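Local coordinates for tRNA-splicing ligase RtcB (Thermus thermophilus, PDB 2EPG), which probably joins RNA ends bearing a 2',3'-cyclic phosphate or 3'-phosphate to 5'-hydroxyl ends, using GTP and manganese, at residues L57-G65 / I273-A281. Sequence-based numbering, arbitrary orientation.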
ATOM      1  N   LEU A  57       1.258  -8.228 -17.939  1.00 35.36           N
ATOM      2  CA  LEU A  57      -0.070  -7.611 -17.847  1.00 34.36           C
ATOM      3  C   LEU A  57      -1.011  -8.346 -18.806  1.00 34.22           C
ATOM      4  O   LEU A  57      -2.182  -8.595 -18.492  1.00 32.68           O
ATOM      5  CB  LEU A  57      -0.019  -6.117 -18.210  1.00 32.98           C
ATOM      6  CG  LEU A  57      -1.377  -5.392 -18.166  1.00 32.89           C
ATOM      7  CD1 LEU A  57      -1.895  -5.418 -16.747  1.00 29.67           C
ATOM      8  CD2 LEU A  57      -1.259  -3.951 -18.670  1.00 29.87           C
HETATM    9  N   MSE A  58      -0.496  -8.708 -19.976  1.00 34.43           N
HETATM   10  CA  MSE A  58      -1.312  -9.437 -20.946  1.00 35.76           C
HETATM   11  C   MSE A  58      -1.688 -10.825 -20.418  1.00 33.84           C
HETATM   12  O   MSE A  58      -2.785 -11.314 -20.674  1.00 34.73           O
HETATM   13  CB  MSE A  58      -0.569  -9.551 -22.283  1.00 39.12           C
HETATM   14  CG  MSE A  58      -0.550  -8.247 -23.066  1.00 46.00           C
HETATM   15 SE   MSE A  58       0.816  -8.193 -24.459  1.00 56.74          SE
HETATM   16  CE  MSE A  58      -0.123  -9.228 -25.799  1.00 48.31           C
ATOM     17  N   ASN A  59      -0.784 -11.451 -19.671  1.00 33.80           N
ATOM     18  CA  ASN A  59      -1.051 -12.777 -19.104  1.00 32.78           C
ATOM     19  C   ASN A  59      -2.189 -12.672 -18.080  1.00 30.48           C
ATOM     20  O   ASN A  59      -3.061 -13.534 -18.007  1.00 30.70           O
ATOM     21  CB  ASN A  59       0.200 -13.325 -18.415  1.00 33.06           C
ATOM     22  CG  ASN A  59       1.352 -13.579 -19.380  1.00 33.57           C
ATOM     23  OD1 ASN A  59       2.498 -13.683 -18.955  1.00 37.31           O
ATOM     24  ND2 ASN A  59       1.056 -13.698 -20.659  1.00 32.03           N
ATOM     25  N   VAL A  60      -2.162 -11.611 -17.287  1.00 29.10           N
ATOM     26  CA  VAL A  60      -3.191 -11.379 -16.280  1.00 27.22           C
ATOM     27  C   VAL A  60      -4.551 -11.393 -16.974  1.00 25.46           C
ATOM     28  O   VAL A  60      -5.498 -11.999 -16.482  1.00 25.12           O
ATOM     29  CB  VAL A  60      -2.967 -10.019 -15.580  1.00 27.70           C
ATOM     30  CG1 VAL A  60      -4.160  -9.681 -14.674  1.00 24.71           C
ATOM     31  CG2 VAL A  60      -1.668 -10.067 -14.764  1.00 27.61           C
ATOM     32  N   ALA A  61      -4.625 -10.743 -18.133  1.00 24.29           N
ATOM     33  CA  ALA A  61      -5.856 -10.656 -18.915  1.00 25.95           C
ATOM     34  C   ALA A  61      -6.385 -11.993 -19.436  1.00 28.28           C
ATOM     35  O   ALA A  61      -7.486 -12.044 -19.989  1.00 27.87           O
ATOM     36  CB  ALA A  61      -5.653  -9.685 -20.089  1.00 25.97           C
ATOM     37  N   THR A  62      -5.604 -13.068 -19.290  1.00 29.02           N
ATOM     38  CA  THR A  62      -6.049 -14.393 -19.737  1.00 30.14           C
ATOM     39  C   THR A  62      -6.829 -15.125 -18.630  1.00 30.75           C
ATOM     40  O   THR A  62      -7.458 -16.145 -18.888  1.00 31.19           O
ATOM     41  CB  THR A  62      -4.866 -15.317 -20.112  1.00 31.27           C
ATOM     42  OG1 THR A  62      -4.095 -15.595 -18.930  1.00 33.46           O
ATOM     43  CG2 THR A  62      -3.963 -14.665 -21.158  1.00 29.94           C
ATOM     44  N   LEU A  63      -6.794 -14.603 -17.407  1.00 30.52           N
ATOM     45  CA  LEU A  63      -7.477 -15.244 -16.274  1.00 30.31           C
ATOM     46  C   LEU A  63      -9.008 -15.156 -16.283  1.00 30.41           C
ATOM     47  O   LEU A  63      -9.582 -14.142 -16.671  1.00 30.00           O
ATOM     48  CB  LEU A  63      -6.907 -14.696 -14.965  1.00 29.01           C
ATOM     49  CG  LEU A  63      -5.419 -15.052 -14.836  1.00 29.85           C
ATOM     50  CD1 LEU A  63      -4.802 -14.400 -13.609  1.00 28.54           C
ATOM     51  CD2 LEU A  63      -5.281 -16.564 -14.746  1.00 30.14           C
ATOM     52  N   PRO A  64      -9.687 -16.235 -15.851  1.00 31.50           N
ATOM     53  CA  PRO A  64     -11.153 -16.347 -15.800  1.00 30.12           C
ATOM     54  C   PRO A  64     -11.865 -15.287 -14.970  1.00 28.86           C
ATOM     55  O   PRO A  64     -11.430 -14.955 -13.870  1.00 28.77           O
ATOM     56  CB  PRO A  64     -11.381 -17.751 -15.222  1.00 30.70           C
ATOM     57  CG  PRO A  64     -10.106 -18.471 -15.492  1.00 30.15           C
ATOM     58  CD  PRO A  64      -9.068 -17.420 -15.231  1.00 31.15           C
ATOM     59  N   GLY A  65     -12.973 -14.776 -15.503  1.00 28.66           N
ATOM     60  CA  GLY A  65     -13.750 -13.771 -14.793  1.00 27.26           C
ATOM     61  C   GLY A  65     -13.082 -12.416 -14.631  1.00 27.15           C
ATOM     62  O   GLY A  65     -13.525 -11.597 -13.821  1.00 27.70           O
ATOM     63  N   ILE A 273      -8.286 -24.215 -14.670  1.00 46.57           N
ATOM     64  CA  ILE A 273      -7.792 -22.862 -14.906  1.00 45.85           C
ATOM     65  C   ILE A 273      -6.444 -22.957 -15.627  1.00 46.93           C
ATOM     66  O   ILE A 273      -5.460 -23.426 -15.058  1.00 47.57           O
ATOM     67  CB  ILE A 273      -7.604 -22.106 -13.573  1.00 45.26           C
ATOM     68  CG1 ILE A 273      -8.941 -22.019 -12.827  1.00 44.60           C
ATOM     69  CG2 ILE A 273      -7.065 -20.711 -13.835  1.00 45.74           C
ATOM     70  CD1 ILE A 273      -8.812 -21.559 -11.382  1.00 41.21           C
ATOM     71  N   GLU A 274      -6.410 -22.524 -16.882  1.00 47.17           N
ATOM     72  CA  GLU A 274      -5.183 -22.561 -17.671  1.00 48.92           C
ATOM     73  C   GLU A 274      -4.265 -21.387 -17.331  1.00 48.22           C
ATOM     74  O   GLU A 274      -4.665 -20.226 -17.431  1.00 49.10           O
ATOM     75  CB  GLU A 274      -5.525 -22.540 -19.163  1.00 51.64           C
ATOM     76  CG  GLU A 274      -4.320 -22.382 -20.072  1.00 57.48           C
ATOM     77  CD  GLU A 274      -4.699 -22.422 -21.545  1.00 61.17           C
ATOM     78  OE1 GLU A 274      -5.244 -23.462 -21.989  1.00 63.12           O
ATOM     79  OE2 GLU A 274      -4.454 -21.417 -22.251  1.00 61.56           O
ATOM     80  N   LEU A 275      -3.034 -21.697 -16.936  1.00 47.44           N
ATOM     81  CA  LEU A 275      -2.046 -20.685 -16.562  1.00 47.19           C
ATOM     82  C   LEU A 275      -0.900 -20.605 -17.575  1.00 46.41           C
ATOM     83  O   LEU A 275      -0.100 -21.529 -17.675  1.00 46.33           O
ATOM     84  CB  LEU A 275      -1.464 -21.017 -15.182  1.00 45.39           C
ATOM     85  CG  LEU A 275      -2.459 -21.304 -14.055  1.00 47.59           C
ATOM     86  CD1 LEU A 275      -1.713 -21.872 -12.857  1.00 46.18           C
ATOM     87  CD2 LEU A 275      -3.217 -20.030 -13.679  1.00 46.42           C
ATOM     88  N   VAL A 276      -0.811 -19.501 -18.313  1.00 46.35           N
ATOM     89  CA  VAL A 276       0.265 -19.334 -19.294  1.00 45.80           C
ATOM     90  C   VAL A 276       1.600 -19.172 -18.569  1.00 45.41           C
ATOM     91  O   VAL A 276       2.663 -19.368 -19.146  1.00 45.42           O
ATOM     92  CB  VAL A 276       0.038 -18.089 -20.191  1.00 46.13           C
ATOM     93  CG1 VAL A 276      -1.283 -18.212 -20.938  1.00 46.04           C
ATOM     94  CG2 VAL A 276       0.058 -16.833 -19.352  1.00 46.53           C
ATOM     95  N   ASP A 277       1.520 -18.811 -17.295  1.00 45.18           N
ATOM     96  CA  ASP A 277       2.684 -18.616 -16.446  1.00 45.31           C
ATOM     97  C   ASP A 277       2.297 -19.225 -15.103  1.00 45.98           C
ATOM     98  O   ASP A 277       1.301 -18.824 -14.507  1.00 47.15           O
ATOM     99  CB  ASP A 277       2.965 -17.113 -16.315  1.00 44.91           C
ATOM    100  CG  ASP A 277       3.995 -16.785 -15.251  1.00 45.02           C
ATOM    101  OD1 ASP A 277       4.220 -15.580 -15.010  1.00 45.47           O
ATOM    102  OD2 ASP A 277       4.578 -17.714 -14.650  1.00 46.03           O
ATOM    103  N   LYS A 278       3.067 -20.203 -14.633  1.00 46.19           N
ATOM    104  CA  LYS A 278       2.770 -20.865 -13.364  1.00 47.56           C
ATOM    105  C   LYS A 278       2.718 -19.909 -12.176  1.00 46.65           C
ATOM    106  O   LYS A 278       2.060 -20.193 -11.172  1.00 45.41           O
ATOM    107  CB  LYS A 278       3.798 -21.970 -13.083  1.00 49.83           C
ATOM    108  CG  LYS A 278       5.243 -21.556 -13.355  1.00 55.94           C
ATOM    109  CD  LYS A 278       6.211 -21.982 -12.246  1.00 58.08           C
ATOM    110  CE  LYS A 278       5.999 -21.168 -10.967  1.00 60.58           C
ATOM    111  NZ  LYS A 278       7.062 -21.442  -9.944  1.00 62.21           N
ATOM    112  N   GLN A 279       3.405 -18.777 -12.291  1.00 45.31           N
ATOM    113  CA  GLN A 279       3.432 -17.798 -11.211  1.00 45.98           C
ATOM    114  C   GLN A 279       2.095 -17.060 -11.105  1.00 44.26           C
ATOM    115  O   GLN A 279       1.869 -16.284 -10.171  1.00 42.31           O
ATOM    116  CB  GLN A 279       4.578 -16.803 -11.430  1.00 47.58           C
ATOM    117  CG  GLN A 279       5.915 -17.477 -11.730  1.00 52.13           C
ATOM    118  CD  GLN A 279       7.115 -16.608 -11.380  1.00 54.68           C
ATOM    119  OE1 GLN A 279       7.212 -15.454 -11.805  1.00 56.37           O
ATOM    120  NE2 GLN A 279       8.039 -17.165 -10.604  1.00 54.89           N
ATOM    121  N   LEU A 280       1.215 -17.324 -12.064  1.00 43.48           N
ATOM    122  CA  LEU A 280      -0.118 -16.725 -12.105  1.00 42.89           C
ATOM    123  C   LEU A 280      -1.099 -17.616 -11.330  1.00 42.27           C
ATOM    124  O   LEU A 280      -2.322 -17.417 -11.383  1.00 42.14           O
ATOM    125  CB  LEU A 280      -0.566 -16.615 -13.558  1.00 43.72           C
ATOM    126  CG  LEU A 280      -1.091 -15.286 -14.088  1.00 47.53           C
ATOM    127  CD1 LEU A 280      -0.136 -14.148 -13.768  1.00 45.32           C
ATOM    128  CD2 LEU A 280      -1.284 -15.429 -15.589  1.00 48.79           C
ATOM    129  N   ALA A 281      -0.552 -18.604 -10.625  1.00 38.92           N
ATOM    130  CA  ALA A 281      -1.335 -19.555  -9.843  1.00 37.52           C
ATOM    131  C   ALA A 281      -2.555 -18.914  -9.187  1.00 35.80           C
ATOM    132  O   ALA A 281      -2.410 -18.021  -8.360  1.00 36.37           O
ATOM    133  CB  ALA A 281      -0.448 -20.189  -8.787  1.00 38.66           C
TER
HETATM  134  O   HOH W   1      -3.239 -18.169 -18.229  1.00 39.30           O
HETATM  135  O   HOH W   2      -6.999 -18.721 -18.029  1.00 41.90           O
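Leu280 and Leu63 meet methyl to branch point, Leu63 CD1 lying 3.8 Å from Leu280 CG, while the other Leu63 methyl, CD2, approaches Leu275 CD2 at 4.2 Å. With CG anti to its carbonyl carbon (chi1 -63°), Leu63 spreads its fork between these two leucines. Leu280 CD2 also rests 3.5 Å from the carbonyl oxygen Asn59 O. Beside it, Val276 CG2 lies 3.5 Å from Asn59 CG and also close to Asn59 CB, and at the far end Pro64 CD lies 4.1 Å from Ile273 CG2, the two side chains crossing at about a right angle. The polar link is carried by water. One molecule donates to Thr62 OG1 and Glu274 O and accepts from Val276 N; a second donates to Thr62 O and Glu274 O, making Glu274 O a shared acceptor. Behind this shell, a type I turn from Val60 to Leu63 leads the chain toward Pro64, and an Asx turn, Asp277 OD2 accepting from Gln279 N at 2.8 Å from above the carboxylate plane, precedes Leu280. The contact thus joins residues 57-65, on and following helix 52-60, to the loop between helix 268-271 and strand 283-284, with Val97 of strand 97-98 touching Leu63, Pro64 and Ile273.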